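Local structure of D-alanyl-D-alanine carboxypeptidase (Streptococcus pneumoniae R6, 1XP4) at residues A17-A22 against M244-V249; T100-A105 against L188-K193; T206-E211 against A262-T267; G219-K224 against V236-E241; V240-R245 against Y273-F278. The protein probably removes the C-terminal D-alanyl residue from peptidoglycan precursor peptides, acting as a serine-type D-Ala-D-Ala carboxypeptidase in cell wall synthesis. All coordinates share one frame; numbering follows the deposited sequence.

Contact 1 (A17-A22 against M244-V249); sequences AIAVEA and MRVITV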
# COMPACT_ATOMS: atom_id res chain seq x y z
N ALA A 17 -11.23 -7.88 6.80
CA ALA A 17 -10.21 -6.90 7.13
C ALA A 17 -8.87 -7.55 7.45
O ALA A 17 -8.81 -8.72 7.83
CB ALA A 17 -10.67 -6.05 8.31
N ILE A 18 -7.81 -6.76 7.30
CA ILE A 18 -6.46 -7.22 7.61
C ILE A 18 -5.61 -5.98 7.85
O ILE A 18 -5.82 -4.94 7.23
CB ILE A 18 -5.82 -8.03 6.46
CG1 ILE A 18 -4.53 -8.70 6.96
CG2 ILE A 18 -5.50 -7.12 5.28
CD1 ILE A 18 -3.91 -9.66 5.97
N ALA A 19 -4.66 -6.10 8.77
CA ALA A 19 -3.78 -5.00 9.09
C ALA A 19 -2.35 -5.50 9.05
O ALA A 19 -2.06 -6.59 9.55
CB ALA A 19 -4.11 -4.48 10.48
N VAL A 20 -1.45 -4.74 8.45
CA VAL A 20 -0.05 -5.16 8.38
C VAL A 20 0.93 -4.02 8.63
O VAL A 20 0.62 -2.86 8.37
CB VAL A 20 0.31 -5.79 7.02
CG1 VAL A 20 -0.50 -7.04 6.82
CG2 VAL A 20 0.06 -4.80 5.89
N GLU A 21 2.10 -4.36 9.16
CA GLU A 21 3.12 -3.36 9.40
C GLU A 21 3.74 -3.19 8.03
O GLU A 21 4.31 -4.12 7.48
CB GLU A 21 4.14 -3.87 10.41
CG GLU A 21 5.15 -2.84 10.86
CD GLU A 21 6.28 -2.67 9.87
OE1 GLU A 21 6.90 -3.70 9.50
OE2 GLU A 21 6.56 -1.52 9.47
N ALA A 22 3.59 -2.00 7.46
CA ALA A 22 4.08 -1.71 6.11
C ALA A 22 5.42 -2.29 5.73
O ALA A 22 5.52 -3.09 4.80
CB ALA A 22 4.10 -0.21 5.88
N MSE A 244 5.34 3.39 14.27
CA MSE A 244 5.14 2.27 13.35
C MSE A 244 4.11 2.53 12.25
O MSE A 244 3.02 3.05 12.52
CB MSE A 244 4.75 1.04 14.16
CG MSE A 244 4.38 -0.21 13.36
SE MSE A 244 3.98 -1.72 14.54
CE MSE A 244 2.10 -1.43 14.83
N ARG A 245 4.47 2.18 11.02
CA ARG A 245 3.57 2.36 9.88
C ARG A 245 2.67 1.14 9.72
O ARG A 245 3.14 0.00 9.60
CB ARG A 245 4.35 2.58 8.60
CG ARG A 245 3.46 2.80 7.40
CD ARG A 245 3.95 3.98 6.59
NE ARG A 245 2.84 4.88 6.30
CZ ARG A 245 2.96 6.19 6.16
NH1 ARG A 245 4.15 6.77 6.27
NH2 ARG A 245 1.88 6.93 5.94
N VAL A 246 1.37 1.39 9.70
CA VAL A 246 0.40 0.32 9.58
C VAL A 246 -0.46 0.51 8.35
O VAL A 246 -0.90 1.62 8.07
CB VAL A 246 -0.53 0.29 10.81
CG1 VAL A 246 -1.61 -0.76 10.61
CG2 VAL A 246 0.28 0.00 12.07
N ILE A 247 -0.67 -0.58 7.62
CA ILE A 247 -1.55 -0.54 6.46
C ILE A 247 -2.80 -1.25 6.90
O ILE A 247 -2.75 -2.36 7.42
CB ILE A 247 -0.96 -1.24 5.25
CG1 ILE A 247 0.31 -0.51 4.79
CG2 ILE A 247 -2.00 -1.26 4.12
CD1 ILE A 247 0.84 -1.00 3.46
N THR A 248 -3.93 -0.59 6.69
CA THR A 248 -5.23 -1.08 7.10
C THR A 248 -6.18 -1.32 5.93
O THR A 248 -6.30 -0.48 5.03
CB THR A 248 -5.87 -0.07 8.09
OG1 THR A 248 -5.45 -0.39 9.42
CG2 THR A 248 -7.39 -0.07 8.01
N VAL A 249 -6.84 -2.47 5.94
CA VAL A 249 -7.83 -2.72 4.94
C VAL A 249 -9.13 -3.17 5.60
O VAL A 249 -9.23 -4.21 6.20
CB VAL A 249 -7.26 -3.81 4.05
CG1 VAL A 249 -8.20 -4.07 2.90
CG2 VAL A 249 -5.90 -3.38 3.51

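Contact 2 (T100-A105 against L188-K193); sequences TLVSSA and LEITKK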
# COMPACT_ATOMS: atom_id res chain seq x y z
N THR A 100 -7.92 11.45 -9.13
CA THR A 100 -8.17 10.03 -8.90
C THR A 100 -8.05 9.62 -7.43
O THR A 100 -8.98 9.06 -6.85
CB THR A 100 -7.19 9.14 -9.72
OG1 THR A 100 -7.48 9.27 -11.12
CG2 THR A 100 -7.31 7.69 -9.33
N LEU A 101 -6.91 9.92 -6.82
CA LEU A 101 -6.67 9.53 -5.44
C LEU A 101 -7.42 10.33 -4.38
O LEU A 101 -7.82 9.78 -3.36
CB LEU A 101 -5.17 9.59 -5.15
CG LEU A 101 -4.33 8.56 -5.90
CD1 LEU A 101 -2.85 8.86 -5.74
CD2 LEU A 101 -4.66 7.17 -5.39
N VAL A 102 -7.62 11.62 -4.63
CA VAL A 102 -8.31 12.46 -3.66
C VAL A 102 -9.83 12.45 -3.75
O VAL A 102 -10.52 12.41 -2.73
CB VAL A 102 -7.83 13.92 -3.79
CG1 VAL A 102 -8.56 14.80 -2.79
CG2 VAL A 102 -6.32 13.98 -3.56
N SER A 103 -10.36 12.48 -4.97
CA SER A 103 -11.81 12.50 -5.16
C SER A 103 -12.39 11.23 -5.77
O SER A 103 -13.60 11.11 -5.97
CB SER A 103 -12.17 13.70 -6.04
OG SER A 103 -11.54 14.86 -5.54
N SER A 104 -11.52 10.27 -6.09
CA SER A 104 -11.96 9.02 -6.67
C SER A 104 -12.68 9.24 -8.01
O SER A 104 -13.55 8.47 -8.40
CB SER A 104 -12.89 8.29 -5.69
OG SER A 104 -13.10 6.94 -6.09
N ALA A 105 -12.30 10.31 -8.71
CA ALA A 105 -12.89 10.61 -10.02
C ALA A 105 -12.60 9.46 -10.99
O ALA A 105 -11.44 9.18 -11.30
CB ALA A 105 -12.31 11.90 -10.56
N LEU A 188 1.93 9.15 -1.15
CA LEU A 188 1.41 9.63 0.11
C LEU A 188 1.28 11.15 0.12
O LEU A 188 0.43 11.70 0.80
CB LEU A 188 2.30 9.17 1.27
CG LEU A 188 2.26 7.67 1.60
CD1 LEU A 188 3.19 7.38 2.77
CD2 LEU A 188 0.83 7.24 1.93
N GLU A 189 2.12 11.85 -0.64
CA GLU A 189 2.03 13.30 -0.70
C GLU A 189 0.72 13.73 -1.36
O GLU A 189 0.37 14.90 -1.35
CB GLU A 189 3.22 13.90 -1.46
CG GLU A 189 4.54 13.76 -0.73
CD GLU A 189 4.47 14.26 0.71
OE1 GLU A 189 4.28 15.48 0.92
OE2 GLU A 189 4.61 13.43 1.63
N ILE A 190 0.01 12.79 -1.95
CA ILE A 190 -1.25 13.12 -2.58
C ILE A 190 -2.40 12.71 -1.66
O ILE A 190 -3.14 13.56 -1.18
CB ILE A 190 -1.41 12.42 -3.96
CG1 ILE A 190 -0.30 12.87 -4.91
CG2 ILE A 190 -2.77 12.75 -4.55
CD1 ILE A 190 -0.27 12.13 -6.21
N THR A 191 -2.52 11.40 -1.39
CA THR A 191 -3.58 10.86 -0.53
C THR A 191 -3.72 11.66 0.77
O THR A 191 -4.81 11.82 1.33
CB THR A 191 -3.32 9.36 -0.19
OG1 THR A 191 -2.08 9.23 0.51
CG2 THR A 191 -3.25 8.53 -1.47
N LYS A 192 -2.58 12.17 1.22
CA LYS A 192 -2.45 12.97 2.43
C LYS A 192 -3.35 14.22 2.39
O LYS A 192 -4.07 14.51 3.34
CB LYS A 192 -0.98 13.38 2.54
CG LYS A 192 -0.50 14.02 3.82
CD LYS A 192 0.98 14.37 3.65
CE LYS A 192 1.63 14.86 4.95
NZ LYS A 192 1.78 13.79 5.98
N LYS A 193 -3.32 14.95 1.28
CA LYS A 193 -4.10 16.17 1.14
C LYS A 193 -5.60 16.04 1.40
O LYS A 193 -6.28 15.23 0.79
CB LYS A 193 -3.93 16.74 -0.27
CG LYS A 193 -2.51 17.05 -0.64
CD LYS A 193 -2.45 17.55 -2.07
CE LYS A 193 -1.02 17.84 -2.48
NZ LYS A 193 -0.97 18.23 -3.91

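Contact 3 (T206-E211 against A262-T267); sequences TNYMLE and ARFTAT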
# COMPACT_ATOMS: atom_id res chain seq x y z
N THR A 206 -11.99 12.06 0.15
CA THR A 206 -13.06 11.21 0.66
C THR A 206 -12.57 10.56 1.94
O THR A 206 -13.31 9.85 2.62
CB THR A 206 -13.41 10.09 -0.33
OG1 THR A 206 -12.24 9.32 -0.61
CG2 THR A 206 -13.97 10.66 -1.62
N ASN A 207 -11.30 10.81 2.25
CA ASN A 207 -10.68 10.25 3.44
C ASN A 207 -10.93 11.20 4.60
O ASN A 207 -10.28 12.24 4.71
CB ASN A 207 -9.18 10.09 3.22
CG ASN A 207 -8.50 9.32 4.34
OD1 ASN A 207 -8.96 9.34 5.48
ND2 ASN A 207 -7.40 8.65 4.01
N TYR A 208 -11.87 10.84 5.47
CA TYR A 208 -12.20 11.69 6.61
C TYR A 208 -11.37 11.52 7.87
O TYR A 208 -11.76 11.97 8.94
CB TYR A 208 -13.68 11.53 6.91
CG TYR A 208 -14.51 12.17 5.83
CD1 TYR A 208 -14.30 13.50 5.48
CD2 TYR A 208 -15.49 11.46 5.16
CE1 TYR A 208 -15.05 14.10 4.49
CE2 TYR A 208 -16.25 12.06 4.16
CZ TYR A 208 -16.02 13.38 3.84
OH TYR A 208 -16.77 14.02 2.88
N MSE A 209 -10.22 10.87 7.75
CA MSE A 209 -9.34 10.70 8.91
C MSE A 209 -8.13 11.62 8.76
O MSE A 209 -7.19 11.58 9.56
CB MSE A 209 -8.89 9.25 9.02
CG MSE A 209 -10.00 8.32 9.46
SE MSE A 209 -9.47 6.48 9.47
CE MSE A 209 -8.92 6.35 11.31
N LEU A 210 -8.17 12.47 7.74
CA LEU A 210 -7.10 13.42 7.48
C LEU A 210 -7.24 14.71 8.30
O LEU A 210 -8.26 14.95 8.97
CB LEU A 210 -7.05 13.75 5.98
CG LEU A 210 -6.72 12.60 5.01
CD1 LEU A 210 -6.82 13.08 3.56
CD2 LEU A 210 -5.31 12.08 5.30
N GLU A 211 -6.21 15.54 8.22
CA GLU A 211 -6.16 16.82 8.93
C GLU A 211 -7.35 17.73 8.68
O GLU A 211 -7.68 18.04 7.52
CB GLU A 211 -4.87 17.55 8.56
CG GLU A 211 -3.62 16.71 8.78
CD GLU A 211 -2.82 17.14 10.01
OE1 GLU A 211 -3.41 17.73 10.95
OE2 GLU A 211 -1.59 16.87 10.03
N ALA A 262 -18.62 5.09 9.62
CA ALA A 262 -18.39 3.78 10.23
C ALA A 262 -17.06 3.12 9.78
O ALA A 262 -16.34 2.53 10.59
CB ALA A 262 -19.57 2.87 9.92
N ARG A 263 -16.75 3.21 8.48
CA ARG A 263 -15.53 2.63 7.93
C ARG A 263 -14.28 3.19 8.60
O ARG A 263 -13.28 2.48 8.79
CB ARG A 263 -15.45 2.90 6.43
CG ARG A 263 -15.09 4.33 6.07
CD ARG A 263 -15.14 4.53 4.56
NE ARG A 263 -16.50 4.37 4.05
CZ ARG A 263 -16.82 4.34 2.76
NH1 ARG A 263 -15.88 4.45 1.83
NH2 ARG A 263 -18.09 4.20 2.40
N PHE A 264 -14.32 4.48 8.95
CA PHE A 264 -13.18 5.11 9.60
C PHE A 264 -13.22 4.79 11.09
O PHE A 264 -12.18 4.54 11.70
CB PHE A 264 -13.21 6.62 9.36
CG PHE A 264 -13.23 6.98 7.91
CD1 PHE A 264 -12.24 6.50 7.05
CD2 PHE A 264 -14.27 7.75 7.39
CE1 PHE A 264 -12.29 6.79 5.69
CE2 PHE A 264 -14.32 8.04 6.03
CZ PHE A 264 -13.33 7.56 5.18
N THR A 265 -14.42 4.80 11.65
CA THR A 265 -14.61 4.49 13.06
C THR A 265 -14.06 3.09 13.29
O THR A 265 -13.35 2.83 14.27
CB THR A 265 -16.10 4.49 13.45
OG1 THR A 265 -16.69 5.75 13.09
CG2 THR A 265 -16.25 4.28 14.95
N ALA A 266 -14.40 2.19 12.37
CA ALA A 266 -13.96 0.81 12.42
C ALA A 266 -12.45 0.73 12.31
O ALA A 266 -11.81 -0.07 12.97
CB ALA A 266 -14.61 0.02 11.29
N THR A 267 -11.88 1.58 11.45
CA THR A 267 -10.43 1.62 11.26
C THR A 267 -9.79 2.17 12.53
O THR A 267 -8.82 1.62 13.04
CB THR A 267 -10.01 2.54 10.08
OG1 THR A 267 -10.52 2.02 8.85
CG2 THR A 267 -8.48 2.62 10.00

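Contact 4 (G219-K224 against V236-E241); sequences GFDGLK and VGTTVE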
# COMPACT_ATOMS: atom_id res chain seq x y z
N GLY A 219 -1.91 10.99 12.55
CA GLY A 219 -0.99 10.06 11.94
C GLY A 219 -1.36 9.62 10.53
O GLY A 219 -0.49 9.34 9.71
N PHE A 220 -2.65 9.57 10.26
CA PHE A 220 -3.15 9.08 8.97
C PHE A 220 -2.64 9.98 7.83
O PHE A 220 -2.22 11.11 8.02
CB PHE A 220 -4.69 9.05 9.01
CG PHE A 220 -5.21 7.68 9.36
CD1 PHE A 220 -5.41 7.33 10.68
CD2 PHE A 220 -5.35 6.70 8.38
CE1 PHE A 220 -5.64 6.01 11.03
CE2 PHE A 220 -5.61 5.38 8.75
CZ PHE A 220 -5.73 5.03 10.07
N ASP A 221 -2.61 9.38 6.62
CA ASP A 221 -2.27 10.11 5.38
C ASP A 221 -2.59 9.25 4.14
O ASP A 221 -2.04 9.44 3.07
CB ASP A 221 -0.80 10.55 5.36
CG ASP A 221 0.14 9.41 5.76
OD1 ASP A 221 -0.34 8.39 6.23
OD2 ASP A 221 1.34 9.57 5.62
N GLY A 222 -3.44 8.24 4.35
CA GLY A 222 -3.91 7.43 3.21
C GLY A 222 -5.06 6.51 3.62
O GLY A 222 -5.44 6.47 4.77
N LEU A 223 -5.61 5.74 2.65
CA LEU A 223 -4.97 5.54 1.35
C LEU A 223 -5.96 5.62 0.19
O LEU A 223 -5.67 6.16 -0.86
CB LEU A 223 -4.35 4.14 1.37
CG LEU A 223 -3.35 3.92 0.22
CD1 LEU A 223 -2.14 4.86 0.32
CD2 LEU A 223 -2.78 2.50 0.19
N LYS A 224 -7.14 4.99 0.40
CA LYS A 224 -8.18 4.98 -0.64
C LYS A 224 -9.51 4.40 -0.15
O LYS A 224 -9.60 3.29 0.33
CB LYS A 224 -7.72 4.14 -1.84
CG LYS A 224 -8.60 4.41 -3.07
CD LYS A 224 -8.46 5.83 -3.60
CE LYS A 224 -9.64 6.23 -4.49
NZ LYS A 224 -10.87 6.04 -3.73
N VAL A 236 -8.99 1.65 2.66
CA VAL A 236 -7.63 1.19 2.88
C VAL A 236 -6.98 2.41 3.50
O VAL A 236 -6.99 3.49 2.90
CB VAL A 236 -6.89 0.86 1.56
CG1 VAL A 236 -5.47 0.40 1.88
CG2 VAL A 236 -7.61 -0.23 0.79
N GLY A 237 -6.45 2.25 4.71
CA GLY A 237 -5.81 3.37 5.37
C GLY A 237 -4.40 3.05 5.82
O GLY A 237 -4.11 1.92 6.21
N THR A 238 -3.51 4.03 5.75
CA THR A 238 -2.14 3.84 6.21
C THR A 238 -1.88 4.93 7.25
O THR A 238 -2.43 6.03 7.16
CB THR A 238 -1.11 3.94 5.06
OG1 THR A 238 0.20 3.65 5.58
CG2 THR A 238 -1.11 5.34 4.46
N THR A 239 -1.06 4.63 8.24
CA THR A 239 -0.79 5.60 9.28
C THR A 239 0.50 5.28 10.02
O THR A 239 0.99 4.15 9.97
CB THR A 239 -1.92 5.61 10.31
OG1 THR A 239 -1.75 6.72 11.21
CG2 THR A 239 -1.91 4.33 11.13
N VAL A 240 1.04 6.28 10.70
CA VAL A 240 2.24 6.09 11.49
C VAL A 240 1.83 6.36 12.92
O VAL A 240 1.68 7.52 13.31
CB VAL A 240 3.37 7.07 11.11
CG1 VAL A 240 4.58 6.82 12.01
CG2 VAL A 240 3.77 6.89 9.66
N GLU A 241 1.63 5.30 13.68
CA GLU A 241 1.23 5.43 15.07
C GLU A 241 2.29 4.80 15.96
O GLU A 241 2.68 3.66 15.75
CB GLU A 241 -0.12 4.75 15.29
CG GLU A 241 -1.08 5.54 16.14
CD GLU A 241 -2.48 4.97 16.12
OE1 GLU A 241 -2.67 3.86 16.65
OE2 GLU A 241 -3.39 5.61 15.56

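Contact 5 (V240-R245 against Y273-F278); sequences VEKGMR and YISSTF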
# COMPACT_ATOMS: atom_id res chain seq x y z
N VAL A 240 1.04 6.28 10.70
CA VAL A 240 2.24 6.09 11.49
C VAL A 240 1.83 6.36 12.92
O VAL A 240 1.68 7.52 13.31
CB VAL A 240 3.37 7.07 11.11
CG1 VAL A 240 4.58 6.82 12.01
CG2 VAL A 240 3.77 6.89 9.66
N GLU A 241 1.63 5.30 13.68
CA GLU A 241 1.23 5.43 15.07
C GLU A 241 2.29 4.80 15.96
O GLU A 241 2.68 3.66 15.75
CB GLU A 241 -0.12 4.75 15.29
CG GLU A 241 -1.08 5.54 16.14
CD GLU A 241 -2.48 4.97 16.12
OE1 GLU A 241 -2.67 3.86 16.65
OE2 GLU A 241 -3.39 5.61 15.56
N LYS A 242 2.74 5.57 16.94
CA LYS A 242 3.77 5.14 17.88
C LYS A 242 5.02 4.67 17.16
O LYS A 242 5.61 3.65 17.51
CB LYS A 242 3.23 4.03 18.78
CG LYS A 242 2.09 4.50 19.64
CD LYS A 242 1.52 3.37 20.46
CE LYS A 242 0.24 3.80 21.15
NZ LYS A 242 -0.34 2.70 21.98
N GLY A 243 5.42 5.45 16.15
CA GLY A 243 6.61 5.15 15.38
C GLY A 243 6.51 4.02 14.37
O GLY A 243 7.49 3.74 13.67
N MSE A 244 5.34 3.39 14.27
CA MSE A 244 5.14 2.27 13.35
C MSE A 244 4.11 2.53 12.25
O MSE A 244 3.02 3.05 12.52
CB MSE A 244 4.75 1.04 14.16
CG MSE A 244 4.38 -0.21 13.36
SE MSE A 244 3.98 -1.72 14.54
CE MSE A 244 2.10 -1.43 14.83
N ARG A 245 4.47 2.18 11.02
CA ARG A 245 3.57 2.36 9.88
C ARG A 245 2.67 1.14 9.72
O ARG A 245 3.14 0.00 9.60
CB ARG A 245 4.35 2.58 8.60
CG ARG A 245 3.46 2.80 7.40
CD ARG A 245 3.95 3.98 6.59
NE ARG A 245 2.84 4.88 6.30
CZ ARG A 245 2.96 6.19 6.16
NH1 ARG A 245 4.15 6.77 6.27
NH2 ARG A 245 1.88 6.93 5.94
N TYR A 273 -6.58 -1.25 18.86
CA TYR A 273 -6.21 -2.62 19.18
C TYR A 273 -4.73 -2.83 18.92
O TYR A 273 -3.97 -3.25 19.80
CB TYR A 273 -7.01 -3.60 18.33
CG TYR A 273 -6.49 -5.02 18.37
CD1 TYR A 273 -6.57 -5.78 19.53
CD2 TYR A 273 -5.92 -5.61 17.23
CE1 TYR A 273 -6.09 -7.09 19.57
CE2 TYR A 273 -5.44 -6.92 17.26
CZ TYR A 273 -5.53 -7.65 18.43
OH TYR A 273 -5.04 -8.93 18.47
N ILE A 274 -4.32 -2.52 17.69
CA ILE A 274 -2.94 -2.70 17.26
C ILE A 274 -1.90 -1.99 18.11
O ILE A 274 -0.84 -2.55 18.41
CB ILE A 274 -2.78 -2.26 15.81
CG1 ILE A 274 -3.61 -3.19 14.92
CG2 ILE A 274 -1.32 -2.28 15.41
CD1 ILE A 274 -3.77 -2.70 13.51
N SER A 275 -2.20 -0.76 18.51
CA SER A 275 -1.27 0.03 19.31
C SER A 275 -1.19 -0.40 20.76
O SER A 275 -0.18 -0.18 21.43
CB SER A 275 -1.64 1.51 19.22
OG SER A 275 -1.42 1.97 17.90
N SER A 276 -2.25 -1.01 21.27
CA SER A 276 -2.21 -1.46 22.65
C SER A 276 -1.71 -2.90 22.71
O SER A 276 -1.31 -3.38 23.77
CB SER A 276 -3.60 -1.37 23.28
OG SER A 276 -4.47 -2.35 22.73
N THR A 277 -1.70 -3.59 21.56
CA THR A 277 -1.27 -4.99 21.48
C THR A 277 0.17 -5.23 21.00
O THR A 277 0.79 -6.22 21.38
CB THR A 277 -2.17 -5.78 20.52
OG1 THR A 277 -3.54 -5.59 20.89
CG2 THR A 277 -1.80 -7.26 20.55
N PHE A 278 0.66 -4.35 20.14
CA PHE A 278 2.01 -4.47 19.58
C PHE A 278 2.79 -3.20 19.76
O PHE A 278 2.23 -2.11 19.83
CB PHE A 278 1.94 -4.78 18.10
CG PHE A 278 1.22 -6.04 17.77
CD1 PHE A 278 1.85 -7.27 17.96
CD2 PHE A 278 -0.06 -6.01 17.25
CE1 PHE A 278 1.20 -8.45 17.63
CE2 PHE A 278 -0.73 -7.19 16.92
CZ PHE A 278 -0.10 -8.41 17.11

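Contact 1 (A17-A22 against M244-V249)
Val-20 and Ile-247 stand side by side, pointing the same way off one face of two antiparallel strands in the central sheet. CG2 of Val-20 occupies the crowded position between its own N and carbonyl carbon, and touches CB of Ile-247 at 3.8 Å. Ile-18 and Val-249 repeat the pairing on the same face, CG2 of Ile-18 lying 3.9 Å from CB of Val-249, while CG1 of Ile-18, anti to the backbone N (chi1 -169°), leads the rest of the chain away. Both are hydrogen-bonded pairs. The straightest bond runs from Ile-247 N to Val-20 O, 2.7 Å and 176° at the hydrogen, nearly along the C=O axis. Ala-22 N, just past the strand, still reaches Arg-245 O at 3.0 Å, but from above the carbonyl plane. On the face of Ala-19 and Val-246, Glu-21 crosses the selenomethionine Met-244 obliquely, CG to CG at 3.7 Å; a bend at chi2 brings OE1 of Glu-21 to the backbone N of Thr-24. Helix 170-183 covers the Ile-18 and Ile-247 side through Ala-174 and Ala-177, helix 262-277 covers the other through Met-271 and Ile-274, and strands 26-31 and 234-241 flank the pair within the sheet.

Contact 2 (T100-A105 against L188-K193)
Apolar packing carries this meeting of helix 93-103 with the short helix 188-191, close to the predicted active site. Ile-190 pushes its CG2 branch, anti to the backbone N, at two consecutive residues of helix 93-103. That methyl lies 3.9 Å from CG2 of Val-102, whose side chain it crosses obliquely, and 4.0 Å from CB of Leu-101, which runs across Ile-190 at about a right angle. Further out, the tips meet with CD1 of Leu-101 at 4.2 Å from CD1 of Ile-190. CG2 of Thr-191 adds a looser touch, 4.3 Å from CB of Leu-101.

The polar groups turn to other partners. Thr-191 OG1 bonds Asp-221 O, and Lys-193 NZ forms a salt bridge with Glu-98, a second tie to helix 93-103. At Ser-104 the chain leaves helical geometry with a positive phi of 60°, and its OG is hydrogen-bonded to Ser-41 OG, with a weak bond to Lys-44. Ser-104 would thus be the serine of the SxN motif of this enzyme clan.

Helix 44-57 lies alongside, placing Val-48 against Leu-101 and Tyr-52 against Ile-190, while Leu-188 turns away to Asp-221 and Leu-223 on strand 220-228.

Contact 3 (T206-E211 against A262-T267)
Phe-264, on the first turns of helix 262-277, is received by a loop that carries an Asx turn and makes a Met-aromatic contact with the ring. The selenium of Met-209, a selenomethionine, lies 4.9 Å from the centroid of the Phe-264 ring and 68° off its normal, an oblique approach. CG of Met-209 packs closer to the ring's root, 3.6 Å from CB of Phe-264. At the far end of the ring, CE2 of Phe-264 comes to the edge of the Tyr-208 ring and sits 3.7 Å from CB of Tyr-208. The backbone N of Tyr-208 lies over one face of Phe-264; against the opposite face, above its centre, Arg-263 lays CG 3.5 Å from the plane. The Asn-207 amide is almost parallel to the Phe-264 ring, with 4° between the planes. A bend at chi3 carries CE of Met-209 on to CG2 of Thr-267, 4.0 Å away.

One shell out, ND2 of Asn-207 probably bonds Gly-222 O, tying the loop to strand 220-228, and Phe-235 meets Phe-264 edge-to-face. Thr-206 bonds Thr-225 and brings the loop near the predicted active site, its side chain about 5 Å at the nearest atoms from those of Ser-104 and of Lys-224, a predicted substrate-binding residue. The Asx turn itself is closed by Met-209 N, which donates a hydrogen bond to OD1 of Asn-207 at 3.0 Å in the plane of that carbonyl, 159° at the hydrogen.

Contact 4 (G219-K224 against V236-E241)
The strand that bears Lys-224, predicted to bind substrate, pairs here with strand 234-241 in a beta hairpin and carries a classic beta bulge just where the lysine emerges. Val-236 O is gripped twice, by Leu-223 N at 2.7 Å on a lone pair and by Lys-224 N at 2.9 Å. Lys-224 O in turn accepts from Val-236 N at 2.9 Å, nearly straight (174° at the hydrogen) but from above the carbonyl plane. The peptide before Leu-223 is modelled cis. Leu-223 and Val-236 then lie side by side, CD2 of Leu-223 against CG1 of Val-236 at 3.8 Å. Beyond the bulge the pairing loosens: Thr-238 N reaches Gly-222 O only weakly, at 3.3 Å, and CG2 of Thr-238 sits 3.7 Å from CA of Gly-222. Farther along, Phe-220 makes a CH-pi contact, with CB of Thr-239 over the ring centre at 3.7 Å, 6° off the normal, while Gly-222 O and Gly-237 CA lie at the ring's edge. Asp-221 OD1 has its salt bridge with Arg-245. Lys-224 NZ, bent away from the hairpin, makes a weak bond to Ser-104 OG, consistent with the lysine of the K(T/S)G motif on the edge strand of a penicillin-binding active site.

Contact 5 (V240-R245 against Y273-F278)
Glu-241 leaves the end of strand 234-241 directed at helix 262-277, and its side chain ends on one hydroxyl. CB stands 4.0 Å from OG of Ser-275, and CG keeps the same separation because the chain passes alongside. CD has closed to 3.6 Å from that OG. OE1 then accepts the Ser-275 OG proton at 2.6 Å through its anti lone pair, the one turned away from OE2. The other oxygen is engaged as well: OE2 of Glu-241 forms a salt bridge with Arg-217, so the carboxylate is held from two sides, which would be expected to keep it ionised.

Lys-242, fully extended beyond CG, reaches over the same serine. Its CE lies 3.5 Å from CB of Ser-275, and NZ of Lys-242 ends in a weak bond to Ser-275 O at 2.9 Å. On the other arm of the hairpin, the bend at chi3 of Met-244 aims CE at CG2 of Ile-274, 3.6 Å away, the two side chains crossing at about a right angle. This apolar patch extends to Leu-28 of strand 26-31.

The backbone between these residues turns through positive phi at Lys-242 (55°) and Gly-243 (76°), and Glu-241 N bonds Met-244 O at 2.9 Å. This is a two-residue beta hairpin with a type I' turn, its tip packed against the last turn of the helix, away from the active site.

In the fold
From the N terminus, 17-22 opens the longest loop, which contact 1 closes only at 244-249. Contact 2 lies wholly inside it and is complete at 188-193, joining two helices beside the predicted active site. Contact 3 opens next, at 206-211, and contact 4, a hairpin, is nested within it and within contact 1. Contact 3 closes at 262-267, after contact 1, so these two cross. Contact 5 starts where contact 4 ends, shares Met-244 and Arg-245 with contact 1, and crosses contact 3. Contacts 1 and 4 build adjoining parts of the five-stranded sheet; contacts 3 and 5 fasten the two ends of helix 262-277, and Arg-245 to Asp-221 bridges contacts 1 and 4.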